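Local coordinates for protein carbonic anhydrase (PDB 4O1J) that probably catalyses the reversible hydration of carbon dioxide to hydrogencarbonate, as a tetrameric, zinc-dependent enzyme of the beta class, at residues A[58-63]-A[112-117]; A[75-80]-A[92-97]; A[82-87]-A[172-177]; A[107-112]-A[165-170]; A[119-124]-A[136-141]. All blocks are in the same frame, centred on the assembly; numbering follows the deposited sequence.

How the contacts relate
From the N terminus, 58-63 opens contact 1, 75-80 opens contact 2 and 82-87 opens contact 3. Contact 2 closes first, at 92-97, so it lies wholly within contact 1 and crosses contact 3. Residues 107-112 then open contact 4, and 112-117 closes contact 1; the two share His112. Contact 1 crosses contacts 3 and 4. Contact 5, 119-124 to 136-141, is enclosed by contact 4, which closes at 165-170; contact 3 closes last, at 172-177. Contact 1 brings together His112 and Cys115 of the zinc site with the Asp58-Arg60 pair. Contacts 2 and 4 pack helices on the sheet. Contact 3 joins a loop to helix 155-176, and contact 5 pairs two helices.

Contact 1: A[58-63]-A[112-117]; sequences DSRCPE and HSACGG. With ZN (zinc ion), chain C.
The ring of His112 stands between Cys61 and Cys115. Cys61 SG lies over one face, 3.8 Å from the ring centroid and shifted toward the rim, in a sulfur-aromatic contact. Cys115 CB lies over the opposite face, also toward the rim. His112 CG falls between its own backbone N and carbonyl carbon (chi1 75°), the crowded position. NE2 of this ring binds the zinc ion at 2.3 Å, and Cys115 SG binds it at 2.4 Å. Cys56 supplies the third protein ligand. This Cys-His-Cys zinc site, with an Asp-Arg pair beside it, is the active-site pattern of beta-class carbonic anhydrases. The carboxylate of Asp58 crosses the imidazole obliquely, the two planes 69° apart. Its OD2 is 3.2 Å from His112 CE1, and it stays 3.8 Å from the zinc ion, too far to be a ligand here. Instead, Arg60 grips Asp58 side-on. NE meets the syn lone pair of OD1 at 2.8 Å, while NH2 bonds to OD2 in a nearly straight line. The anti lone pair of OD1 takes the backbone N of Arg60, which makes an Asx turn. OD1 is thus held by two donors. Across the contact, Arg60 NH2 also bonds to Ala114 O at 2.8 Å. That oxygen lies near the guanidinium plane, whereas the donor sits above the carbonyl plane, and the bond is bent to 130°. Arg60 NH1 is hydrogen-bonded to Leu43 O of the second subunit. Ala114 CB rests 3.6 Å from Arg60 NH2.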
# COMPACT_ATOMS: atom_id res chain seq x y z
N ASP A 58 4.12 1.37 19.48
CA ASP A 58 3.93 1.34 20.93
C ASP A 58 4.59 2.52 21.64
O ASP A 58 5.75 2.86 21.37
CB ASP A 58 4.49 0.03 21.49
CG ASP A 58 3.90 -0.35 22.83
OD1 ASP A 58 4.27 0.27 23.85
OD2 ASP A 58 3.07 -1.29 22.87
N SER A 59 3.84 3.17 22.53
CA SER A 59 4.33 4.36 23.21
C SER A 59 5.50 4.03 24.14
O SER A 59 6.30 4.90 24.50
CB SER A 59 3.20 5.05 23.99
OG SER A 59 2.61 4.18 24.95
N ARG A 60 5.61 2.76 24.50
CA ARG A 60 6.62 2.34 25.44
C ARG A 60 7.94 1.96 24.75
O ARG A 60 8.89 1.53 25.40
CB ARG A 60 6.09 1.16 26.26
CG ARG A 60 4.74 1.46 26.90
CD ARG A 60 4.11 0.20 27.45
NE ARG A 60 3.59 -0.65 26.39
CZ ARG A 60 3.09 -1.87 26.59
NH1 ARG A 60 3.05 -2.39 27.81
NH2 ARG A 60 2.64 -2.58 25.56
N CYS A 61 8.00 2.16 23.44
CA CYS A 61 9.19 1.77 22.69
C CYS A 61 9.88 2.88 21.88
O CYS A 61 10.15 2.68 20.70
CB CYS A 61 8.84 0.64 21.73
SG CYS A 61 8.18 -0.85 22.51
N PRO A 62 10.20 4.04 22.51
CA PRO A 62 10.93 5.05 21.74
C PRO A 62 12.41 4.71 21.59
O PRO A 62 13.16 4.79 22.56
CB PRO A 62 10.74 6.32 22.56
CG PRO A 62 10.57 5.84 23.95
CD PRO A 62 9.87 4.51 23.87
N GLU A 63 12.82 4.37 20.38
CA GLU A 63 14.16 3.84 20.11
C GLU A 63 15.30 4.68 20.69
O GLU A 63 16.26 4.13 21.21
CB GLU A 63 14.36 3.67 18.59
CG GLU A 63 14.54 4.97 17.81
CD GLU A 63 13.40 5.94 18.00
OE1 GLU A 63 12.24 5.48 17.97
OE2 GLU A 63 13.67 7.14 18.23
N HIS A 112 8.74 -6.47 20.67
CA HIS A 112 8.67 -6.26 22.11
C HIS A 112 7.54 -7.04 22.78
O HIS A 112 6.63 -7.55 22.12
CB HIS A 112 8.49 -4.77 22.42
CG HIS A 112 7.11 -4.27 22.15
ND1 HIS A 112 6.12 -4.26 23.11
CD2 HIS A 112 6.55 -3.74 21.03
CE1 HIS A 112 5.01 -3.76 22.59
NE2 HIS A 112 5.25 -3.43 21.33
N SER A 113 7.62 -7.11 24.11
CA SER A 113 6.62 -7.77 24.93
C SER A 113 5.38 -6.90 25.13
O SER A 113 5.45 -5.67 25.05
CB SER A 113 7.24 -8.14 26.28
OG SER A 113 7.87 -7.03 26.89
N ALA A 114 4.25 -7.55 25.41
CA ALA A 114 2.95 -6.88 25.59
C ALA A 114 2.55 -6.11 24.33
O ALA A 114 1.99 -5.02 24.41
CB ALA A 114 2.98 -5.95 26.80
N CYS A 115 2.85 -6.69 23.17
CA CYS A 115 2.48 -6.09 21.90
C CYS A 115 0.99 -6.30 21.63
O CYS A 115 0.50 -7.43 21.59
CB CYS A 115 3.32 -6.67 20.76
SG CYS A 115 3.22 -5.76 19.20
N GLY A 116 0.28 -5.19 21.43
CA GLY A 116 -1.15 -5.23 21.21
C GLY A 116 -1.51 -5.87 19.89
O GLY A 116 -2.53 -6.56 19.79
N GLY A 117 -0.68 -5.65 18.87
CA GLY A 117 -0.92 -6.22 17.56
C GLY A 117 -0.74 -7.72 17.60
O GLY A 117 -1.50 -8.46 16.97
ZN ZN C . 3.52 -3.52 19.85

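Contact 2: A[75-80]-A[92-97]; sequences FVHRNI and TAVIEY
His77 ND1, beside Val94, is hydrogen-bonded to the backbone O of Arg78 of the second subunit. Val94 CG2 lies 3.9 Å from both His77 ND1 and His77 CB. Val94 CG1 is anti to its backbone N (chi1 177°) and sits between two side chains of the strand. It is 3.7 Å from His77 CB and 3.8 Å from Phe75 CE2. Phe75 also presents its ring edge to Val94 O, which lies in the ring plane 3.9 Å from CE2. Further out, Phe75 CZ touches Tyr97 CD2 at 3.8 Å, and the two side chains cross at about a right angle. Tyr97 in turn stacks on His101. No hydrogen bond joins the two segments, and the contact is mainly apolar packing. Strand 75-79 and helix 92-97 run nearly antiparallel, at 168°, with their axes 8.9 Å apart. This is the strand-helix packing of a beta-alpha-beta crossover: helix 89-100 carries the chain from strand 74-79 to the parallel strand 106-112, and strand 51-56 lies between the two strands.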
# COMPACT_ATOMS: atom_id res chain seq x y z
N PHE A 75 17.81 6.49 12.58
CA PHE A 75 16.79 6.72 11.55
C PHE A 75 15.68 5.69 11.74
O PHE A 75 15.96 4.50 11.74
CB PHE A 75 17.44 6.58 10.17
CG PHE A 75 16.66 7.18 9.05
CD1 PHE A 75 16.54 8.56 8.91
CD2 PHE A 75 16.07 6.37 8.09
CE1 PHE A 75 15.84 9.12 7.86
CE2 PHE A 75 15.36 6.92 7.03
CZ PHE A 75 15.24 8.29 6.92
N VAL A 76 14.42 6.10 11.91
CA VAL A 76 13.44 5.09 12.34
C VAL A 76 12.12 5.04 11.55
O VAL A 76 11.59 6.06 11.10
CB VAL A 76 13.10 5.25 13.87
CG1 VAL A 76 13.85 6.41 14.47
CG2 VAL A 76 11.60 5.42 14.12
N HIS A 77 11.63 3.82 11.38
CA HIS A 77 10.28 3.56 10.92
C HIS A 77 9.55 2.77 12.00
O HIS A 77 10.07 1.81 12.56
CB HIS A 77 10.29 2.79 9.59
CG HIS A 77 8.93 2.34 9.15
ND1 HIS A 77 7.93 3.22 8.79
CD2 HIS A 77 8.41 1.10 8.99
CE1 HIS A 77 6.85 2.55 8.43
NE2 HIS A 77 7.12 1.26 8.55
N ARG A 78 8.33 3.21 12.29
CA ARG A 78 7.51 2.55 13.29
C ARG A 78 6.09 2.36 12.80
O ARG A 78 5.47 3.28 12.27
CB ARG A 78 7.49 3.34 14.60
CG ARG A 78 8.74 3.24 15.44
CD ARG A 78 8.34 3.17 16.90
NE ARG A 78 8.71 4.35 17.67
CZ ARG A 78 8.20 4.66 18.86
NH1 ARG A 78 7.27 3.88 19.41
NH2 ARG A 78 8.61 5.75 19.49
N ASN A 79 5.59 1.14 12.96
CA ASN A 79 4.20 0.86 12.62
C ASN A 79 3.58 -0.10 13.63
O ASN A 79 4.21 -0.46 14.62
CB ASN A 79 4.09 0.29 11.21
CG ASN A 79 4.88 -0.99 11.02
OD1 ASN A 79 4.65 -2.00 11.69
ND2 ASN A 79 5.81 -0.96 10.07
N ILE A 80 2.34 -0.50 13.38
CA ILE A 80 1.67 -1.44 14.26
C ILE A 80 2.37 -2.80 14.26
O ILE A 80 2.47 -3.45 13.22
CB ILE A 80 0.20 -1.62 13.88
CG1 ILE A 80 -0.54 -0.29 14.06
CG2 ILE A 80 -0.45 -2.70 14.73
CD1 ILE A 80 -0.43 0.29 15.47
N THR A 92 9.19 0.31 2.69
CA THR A 92 10.21 0.15 1.66
C THR A 92 10.86 1.48 1.32
O THR A 92 12.04 1.53 0.96
CB THR A 92 9.62 -0.46 0.38
OG1 THR A 92 8.95 -1.68 0.70
CG2 THR A 92 10.71 -0.73 -0.66
N ALA A 93 10.11 2.57 1.45
CA ALA A 93 10.66 3.90 1.23
C ALA A 93 11.69 4.25 2.30
O ALA A 93 12.77 4.77 2.00
CB ALA A 93 9.56 4.93 1.18
N VAL A 94 11.37 3.94 3.56
CA VAL A 94 12.27 4.24 4.67
C VAL A 94 13.53 3.41 4.54
O VAL A 94 14.64 3.92 4.72
CB VAL A 94 11.62 3.97 6.05
CG1 VAL A 94 12.62 4.23 7.15
CG2 VAL A 94 10.38 4.82 6.24
N ILE A 95 13.36 2.14 4.20
CA ILE A 95 14.50 1.25 4.00
C ILE A 95 15.38 1.73 2.85
O ILE A 95 16.61 1.77 2.97
CB ILE A 95 14.06 -0.19 3.72
CG1 ILE A 95 13.30 -0.76 4.93
CG2 ILE A 95 15.26 -1.06 3.38
CD1 ILE A 95 12.70 -2.11 4.67
N GLU A 96 14.76 2.10 1.73
CA GLU A 96 15.54 2.55 0.58
C GLU A 96 16.33 3.81 0.90
O GLU A 96 17.50 3.91 0.56
CB GLU A 96 14.66 2.83 -0.63
CG GLU A 96 14.77 1.79 -1.73
CD GLU A 96 13.72 1.96 -2.81
OE1 GLU A 96 13.20 0.95 -3.32
OE2 GLU A 96 13.44 3.13 -3.17
N TYR A 97 15.68 4.76 1.58
CA TYR A 97 16.35 6.02 1.90
C TYR A 97 17.47 5.79 2.91
O TYR A 97 18.55 6.39 2.79
CB TYR A 97 15.35 7.04 2.46
CG TYR A 97 15.87 8.45 2.39
CD1 TYR A 97 15.70 9.22 1.25
CD2 TYR A 97 16.55 9.03 3.47
CE1 TYR A 97 16.17 10.52 1.17
CE2 TYR A 97 17.03 10.33 3.40
CZ TYR A 97 16.84 11.07 2.25
OH TYR A 97 17.31 12.36 2.16

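Contact 3: A[82-87]-A[172-177]; sequences NIVSPT and KVLMNN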
# COMPACT_ATOMS: atom_id res chain seq x y z
N ASN A 82 5.42 -3.64 14.50
CA ASN A 82 6.67 -3.65 13.72
C ASN A 82 6.71 -4.66 12.59
O ASN A 82 7.65 -5.46 12.48
CB ASN A 82 7.89 -3.87 14.63
CG ASN A 82 7.73 -5.06 15.57
OD1 ASN A 82 7.19 -4.93 16.68
ND2 ASN A 82 8.23 -6.22 15.15
N ILE A 83 5.70 -4.61 11.73
CA ILE A 83 5.56 -5.59 10.66
C ILE A 83 6.25 -5.13 9.39
O ILE A 83 6.00 -4.02 8.90
CB ILE A 83 4.08 -5.87 10.38
CG1 ILE A 83 3.47 -6.67 11.53
CG2 ILE A 83 3.91 -6.60 9.05
CD1 ILE A 83 2.00 -6.99 11.36
N VAL A 84 7.12 -5.98 8.86
CA VAL A 84 7.78 -5.69 7.59
C VAL A 84 7.16 -6.53 6.48
O VAL A 84 7.40 -7.73 6.38
CB VAL A 84 9.29 -5.97 7.65
CG1 VAL A 84 9.96 -5.54 6.34
CG2 VAL A 84 9.91 -5.25 8.85
N SER A 85 6.38 -5.86 5.64
CA SER A 85 5.68 -6.53 4.55
C SER A 85 6.40 -6.27 3.23
O SER A 85 6.86 -5.15 2.97
CB SER A 85 4.23 -6.04 4.49
OG SER A 85 3.55 -6.62 3.39
N PRO A 86 6.54 -7.31 2.40
CA PRO A 86 7.26 -7.24 1.13
C PRO A 86 6.80 -6.11 0.19
O PRO A 86 7.66 -5.41 -0.35
CB PRO A 86 6.97 -8.60 0.50
CG PRO A 86 6.84 -9.51 1.68
CD PRO A 86 6.13 -8.69 2.72
N THR A 87 5.50 -5.93 -0.00
CA THR A 87 5.03 -4.94 -0.98
C THR A 87 4.63 -3.61 -0.36
O THR A 87 4.17 -2.71 -1.07
CB THR A 87 3.82 -5.45 -1.80
OG1 THR A 87 2.70 -5.65 -0.94
CG2 THR A 87 4.16 -6.75 -2.54
N LYS A 172 13.46 -12.28 7.80
CA LYS A 172 13.52 -13.00 6.52
C LYS A 172 13.14 -12.09 5.34
O LYS A 172 13.85 -12.05 4.30
CB LYS A 172 12.60 -14.22 6.54
CG LYS A 172 13.08 -15.31 7.50
CD LYS A 172 12.09 -16.45 7.60
CE LYS A 172 12.46 -17.40 8.73
NZ LYS A 172 11.43 -18.46 8.93
N VAL A 173 12.06 -11.32 5.51
CA VAL A 173 11.64 -10.38 4.48
C VAL A 173 12.71 -9.31 4.18
O VAL A 173 13.01 -9.04 3.02
CB VAL A 173 10.32 -9.67 4.87
CG1 VAL A 173 9.96 -8.61 3.84
CG2 VAL A 173 9.20 -10.69 5.01
N LEU A 174 13.28 -8.73 5.24
CA LEU A 174 14.36 -7.75 5.09
C LEU A 174 15.57 -8.33 4.35
O LEU A 174 16.24 -7.64 3.56
CB LEU A 174 14.81 -7.25 6.47
CG LEU A 174 13.84 -6.39 7.29
CD1 LEU A 174 14.38 -6.12 8.68
CD2 LEU A 174 13.57 -5.09 6.57
N MET A 175 15.86 -9.60 4.62
CA MET A 175 17.00 -10.28 4.04
C MET A 175 16.72 -10.64 2.59
O MET A 175 17.64 -10.96 1.83
CB MET A 175 17.35 -11.55 4.83
CG MET A 175 17.74 -11.29 6.28
SD MET A 175 19.42 -10.66 6.49
CE MET A 175 20.38 -12.15 6.25
N ASN A 176 15.45 -10.59 2.19
CA ASN A 176 15.12 -10.80 0.78
C ASN A 176 14.90 -9.50 0.01
O ASN A 176 14.75 -9.51 -1.22
CB ASN A 176 13.90 -11.70 0.66
CG ASN A 176 14.20 -13.13 1.06
OD1 ASN A 176 15.35 -13.59 0.95
ND2 ASN A 176 13.19 -13.83 1.57
N ASN A 177 14.89 -8.39 0.73
CA ASN A 177 14.85 -7.07 0.11
C ASN A 177 16.09 -6.84 -0.75
O ASN A 177 17.20 -7.09 -0.30
CB ASN A 177 14.75 -5.99 1.19
CG ASN A 177 14.64 -4.60 0.62
OD1 ASN A 177 15.60 -4.05 0.08
ND2 ASN A 177 13.47 -4.00 0.77
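Val84 holds CG1 anti to its backbone N (chi1 -175°), and this methyl meets both Val173 and Leu174. Leu174 has CG anti to the carbonyl carbon (chi1 -68°). Its CB starts out across the loop, but the end of the side chain swings closer, and CD2 comes to 3.6 Å from Val84 CG1. These two side chains cross at about a right angle. Val84 and Val173 instead slide past each other in opposite directions, with their CG1 atoms 4.0 Å apart. Val173 also straddles a carbonyl: its CG1 and CG2 are each 3.7 Å from Val84 O. The same CG1 reaches Pro86 CG at 3.9 Å, again with the side chains crossing at about a right angle. Val173 is thus flanked by Val84 and Pro86. Here the loop between strand 74-79 and helix 89-100 meets the last turn of helix 155-176. Val84 and Leu174 belong to the buried core of the alpha/beta fold, while Val173 and Pro86 are nearer the surface and partly exposed. Val84 and Leu174 both also touch Ile54 of strand 51-56 and Leu109 of strand 106-112. They lie in the layer between helix and sheet. Ser85 points away from the helix, and its OG is hydrogen-bonded to Thr87 OG1 of the third subunit. Pro86 packs on Leu136 of that subunit.

Contact 4: A[107-112]-A[165-170]; sequences IVLCGH and LNVEAG. With ZN (zinc ion), chain C.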
# COMPACT_ATOMS: atom_id res chain seq x y z
N ILE A 107 20.68 -2.46 10.46
CA ILE A 107 19.22 -2.46 10.44
C ILE A 107 18.72 -3.31 11.58
O ILE A 107 19.00 -4.50 11.65
CB ILE A 107 18.65 -2.99 9.09
CG1 ILE A 107 19.02 -2.04 7.95
CG2 ILE A 107 17.14 -3.16 9.16
CD1 ILE A 107 18.67 -2.54 6.59
N VAL A 108 17.97 -2.69 12.48
CA VAL A 108 17.49 -3.33 13.69
C VAL A 108 15.98 -3.51 13.67
O VAL A 108 15.22 -2.54 13.78
CB VAL A 108 17.86 -2.50 14.95
CG1 VAL A 108 17.39 -3.21 16.20
CG2 VAL A 108 19.36 -2.25 15.00
N LEU A 109 15.54 -4.75 13.51
CA LEU A 109 14.11 -5.02 13.61
C LEU A 109 13.81 -5.39 15.04
O LEU A 109 14.24 -6.44 15.53
CB LEU A 109 13.68 -6.13 12.65
CG LEU A 109 12.19 -6.46 12.74
CD1 LEU A 109 11.34 -5.23 12.43
CD2 LEU A 109 11.84 -7.60 11.82
N CYS A 110 13.06 -4.52 15.72
CA CYS A 110 12.84 -4.72 17.14
C CYS A 110 11.40 -5.06 17.47
O CYS A 110 10.51 -4.24 17.28
CB CYS A 110 13.24 -3.48 17.92
SG CYS A 110 13.00 -3.64 19.71
N GLY A 111 11.19 -6.26 18.01
CA GLY A 111 9.89 -6.62 18.53
C GLY A 111 9.91 -6.42 20.03
O GLY A 111 10.97 -6.20 20.59
N HIS A 112 8.74 -6.47 20.67
CA HIS A 112 8.67 -6.26 22.11
C HIS A 112 7.54 -7.04 22.78
O HIS A 112 6.63 -7.55 22.12
CB HIS A 112 8.49 -4.77 22.42
CG HIS A 112 7.11 -4.27 22.15
ND1 HIS A 112 6.12 -4.26 23.11
CD2 HIS A 112 6.55 -3.74 21.03
CE1 HIS A 112 5.01 -3.76 22.59
NE2 HIS A 112 5.25 -3.43 21.33
N LEU A 165 8.37 -14.51 16.91
CA LEU A 165 8.26 -15.19 15.63
C LEU A 165 8.02 -14.15 14.56
O LEU A 165 8.49 -14.28 13.42
CB LEU A 165 7.12 -16.22 15.64
CG LEU A 165 7.27 -17.43 16.56
CD1 LEU A 165 5.97 -18.21 16.60
CD2 LEU A 165 8.42 -18.31 16.10
N ASN A 166 7.29 -13.09 14.93
CA ASN A 166 7.05 -11.99 14.02
C ASN A 166 8.35 -11.26 13.66
O ASN A 166 8.57 -10.90 12.49
CB ASN A 166 6.06 -11.01 14.63
CG ASN A 166 5.73 -9.86 13.70
OD1 ASN A 166 5.23 -10.06 12.60
ND2 ASN A 166 6.01 -8.64 14.15
N VAL A 167 9.22 -11.07 14.65
CA VAL A 167 10.52 -10.49 14.36
C VAL A 167 11.31 -11.36 13.39
O VAL A 167 11.93 -10.87 12.45
CB VAL A 167 11.36 -10.28 15.63
CG1 VAL A 167 12.77 -9.79 15.28
CG2 VAL A 167 10.68 -9.31 16.55
N GLU A 168 11.29 -12.67 13.63
CA GLU A 168 12.02 -13.60 12.77
C GLU A 168 11.54 -13.54 11.31
O GLU A 168 12.35 -13.50 10.35
CB GLU A 168 11.90 -15.02 13.33
CG GLU A 168 12.79 -15.27 14.55
CD GLU A 168 12.45 -16.55 15.30
OE1 GLU A 168 11.57 -17.30 14.83
OE2 GLU A 168 13.07 -16.81 16.36
N ALA A 169 10.22 -13.48 11.14
CA ALA A 169 9.64 -13.43 9.80
C ALA A 169 10.03 -12.12 9.11
O ALA A 169 10.41 -12.11 7.92
CB ALA A 169 8.12 -13.57 9.87
N GLY A 170 9.96 -11.03 9.87
CA GLY A 170 10.29 -9.73 9.32
C GLY A 170 11.74 -9.68 8.89
O GLY A 170 12.08 -9.07 7.87
ZN ZN C . 3.52 -3.52 19.85
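In the helix-on-sheet layer of the alpha/beta fold, Leu109 and Gly111 of strand 106-112 meet Val167 and Gly170 of helix 155-176. Leu109 CG is anti to its backbone N (chi1 179°), and the CD2 branch does most of the touching. It lies 3.3 Å from Val167 O and 3.6 Å from Gly170 C. With no side chain on Gly170, the methyl can settle on the helix backbone itself. Val167 answers with its two methyls, one to each strand residue. CG1 is 3.7 Å from Leu109 O and 4.2 Å from Leu109 CD2. CG2 sits over the backbone of Gly111, 3.4 Å from both its N and its CA. The strand and helix segments run nearly antiparallel, at 162°, and their axes come within 8.1 Å. This belongs to a beta-alpha-beta unit: the chain leaves strand 106-112, passes through several helices including 155-176, and returns as the parallel neighbouring strand 190-197. Leu109 is buried further by Ile54 of strand 51-56. Cys110 points to the other side of the sheet, where it touches Val194 and Phe196. His112, at the end of the strand, also points away from helix 155-176. Gly111, on which Val167 packs, directly precedes this zinc ligand. Asn166 touches Asn82 and Leu138.

Contact 5: A[119-124]-A[136-141]; sequences AGALSD and LPLKTV
Lys139 reaches over the C-terminal end of helix 116-122, beside Ala121. Its CB starts out across that helix rather than at it, and CB and CG make no close contact with 119-124. CD is the first atom to touch: a bend at chi2 (90°) places it 3.3 Å from Ala121 O and 3.8 Å from Ala121 CA. CE has two carbonyl oxygens on one side, Ala121 O at 3.5 Å and Ser123 O at 3.6 Å. A second bend, at chi4 (45°), sets NZ. There it makes a long salt bridge of 3.8 Å with Asp124 OD1, the two side chains crossing at about a right angle. NZ is also hydrogen-bonded to Tyr143 OH, one turn further along its own helix. Ala121 O and Ser123 O, both near NZ, would be expected to suit its positive charge. Next to the lysine, Ala121 CB meets Leu138 CB at 4.0 Å. Ser123 is the first residue past the helix, and its OG donates to Gly120 O. Helices 116-122 and 136-144 lie side by side on helix 155-176: Leu122 and Val141 both touch Ile162, and Leu138 touches Asn166. Leu138 also packs on Ala81 and Ile83 of the loop after strand 74-79, with its side chain about 8 Å from the zinc ion.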
# COMPACT_ATOMS: atom_id res chain seq x y z
N ALA A 119 -1.18 -9.68 20.32
CA ALA A 119 -2.37 -10.16 21.02
C ALA A 119 -3.59 -10.18 20.11
O ALA A 119 -4.41 -11.10 20.16
CB ALA A 119 -2.64 -9.30 22.25
N GLY A 120 -3.70 -9.15 19.27
CA GLY A 120 -4.78 -9.06 18.31
C GLY A 120 -4.72 -10.20 17.33
O GLY A 120 -5.75 -10.77 16.95
N ALA A 121 -3.51 -10.56 16.92
CA ALA A 121 -3.33 -11.67 15.98
C ALA A 121 -3.65 -13.00 16.65
O ALA A 121 -4.09 -13.94 16.00
CB ALA A 121 -1.91 -11.68 15.44
N LEU A 122 -3.45 -13.07 17.97
CA LEU A 122 -3.75 -14.30 18.70
C LEU A 122 -5.24 -14.51 18.96
O LEU A 122 -5.70 -15.65 19.06
CB LEU A 122 -2.97 -14.32 20.02
CG LEU A 122 -1.49 -14.66 19.91
CD1 LEU A 122 -0.80 -14.46 21.25
CD2 LEU A 122 -1.29 -16.08 19.41
N SER A 123 -6.00 -13.42 19.08
CA SER A 123 -7.44 -13.55 19.26
C SER A 123 -8.08 -13.96 17.94
O SER A 123 -7.46 -13.86 16.88
CB SER A 123 -8.06 -12.26 19.79
OG SER A 123 -8.06 -11.26 18.80
N ASP A 124 -9.31 -14.45 18.00
CA ASP A 124 -10.00 -14.86 16.78
C ASP A 124 -11.15 -13.95 16.36
O ASP A 124 -11.91 -14.29 15.44
CB ASP A 124 -10.50 -16.29 16.93
CG ASP A 124 -9.48 -17.29 16.43
OD1 ASP A 124 -9.31 -17.38 15.19
OD2 ASP A 124 -8.85 -17.96 17.27
N LEU A 136 -2.52 -9.27 8.98
CA LEU A 136 -2.63 -10.56 8.30
C LEU A 136 -1.32 -11.37 8.25
O LEU A 136 -1.36 -12.58 8.47
CB LEU A 136 -3.16 -10.38 6.87
CG LEU A 136 -3.71 -11.70 6.33
CD1 LEU A 136 -4.82 -12.21 7.24
CD2 LEU A 136 -4.21 -11.55 4.92
N PRO A 137 -0.16 -10.72 7.99
CA PRO A 137 1.07 -11.53 8.01
C PRO A 137 1.47 -12.03 9.41
O PRO A 137 2.24 -12.98 9.51
CB PRO A 137 2.13 -10.58 7.46
CG PRO A 137 1.57 -9.22 7.64
CD PRO A 137 0.10 -9.37 7.46
N LEU A 138 0.95 -11.39 10.46
CA LEU A 138 1.16 -11.86 11.83
C LEU A 138 0.18 -13.00 12.13
O LEU A 138 0.52 -13.96 12.84
CB LEU A 138 0.98 -10.73 12.84
CG LEU A 138 2.12 -10.47 13.84
CD1 LEU A 138 1.69 -9.47 14.90
CD2 LEU A 138 2.59 -11.76 14.48
N LYS A 139 -1.03 -12.88 11.60
CA LYS A 139 -2.03 -13.94 11.69
C LYS A 139 -1.54 -15.16 10.93
O LYS A 139 -1.82 -16.30 11.31
CB LYS A 139 -3.37 -13.45 11.13
CG LYS A 139 -4.60 -14.08 11.76
CD LYS A 139 -5.07 -13.25 12.97
CE LYS A 139 -6.46 -13.63 13.46
NZ LYS A 139 -6.68 -15.10 13.57
N THR A 140 -0.77 -14.93 9.86
CA THR A 140 -0.19 -16.03 9.09
C THR A 140 0.87 -16.76 9.90
O THR A 140 0.95 -17.98 9.87
CB THR A 140 0.42 -15.54 7.77
OG1 THR A 140 -0.62 -15.03 6.92
CG2 THR A 140 1.12 -16.68 7.04
N VAL A 141 1.66 -16.01 10.65
CA VAL A 141 2.64 -16.59 11.56
C VAL A 141 1.93 -17.38 12.67
O VAL A 141 2.42 -18.41 13.13
CB VAL A 141 3.57 -15.51 12.16
CG1 VAL A 141 4.46 -16.10 13.24
CG2 VAL A 141 4.42 -14.90 11.06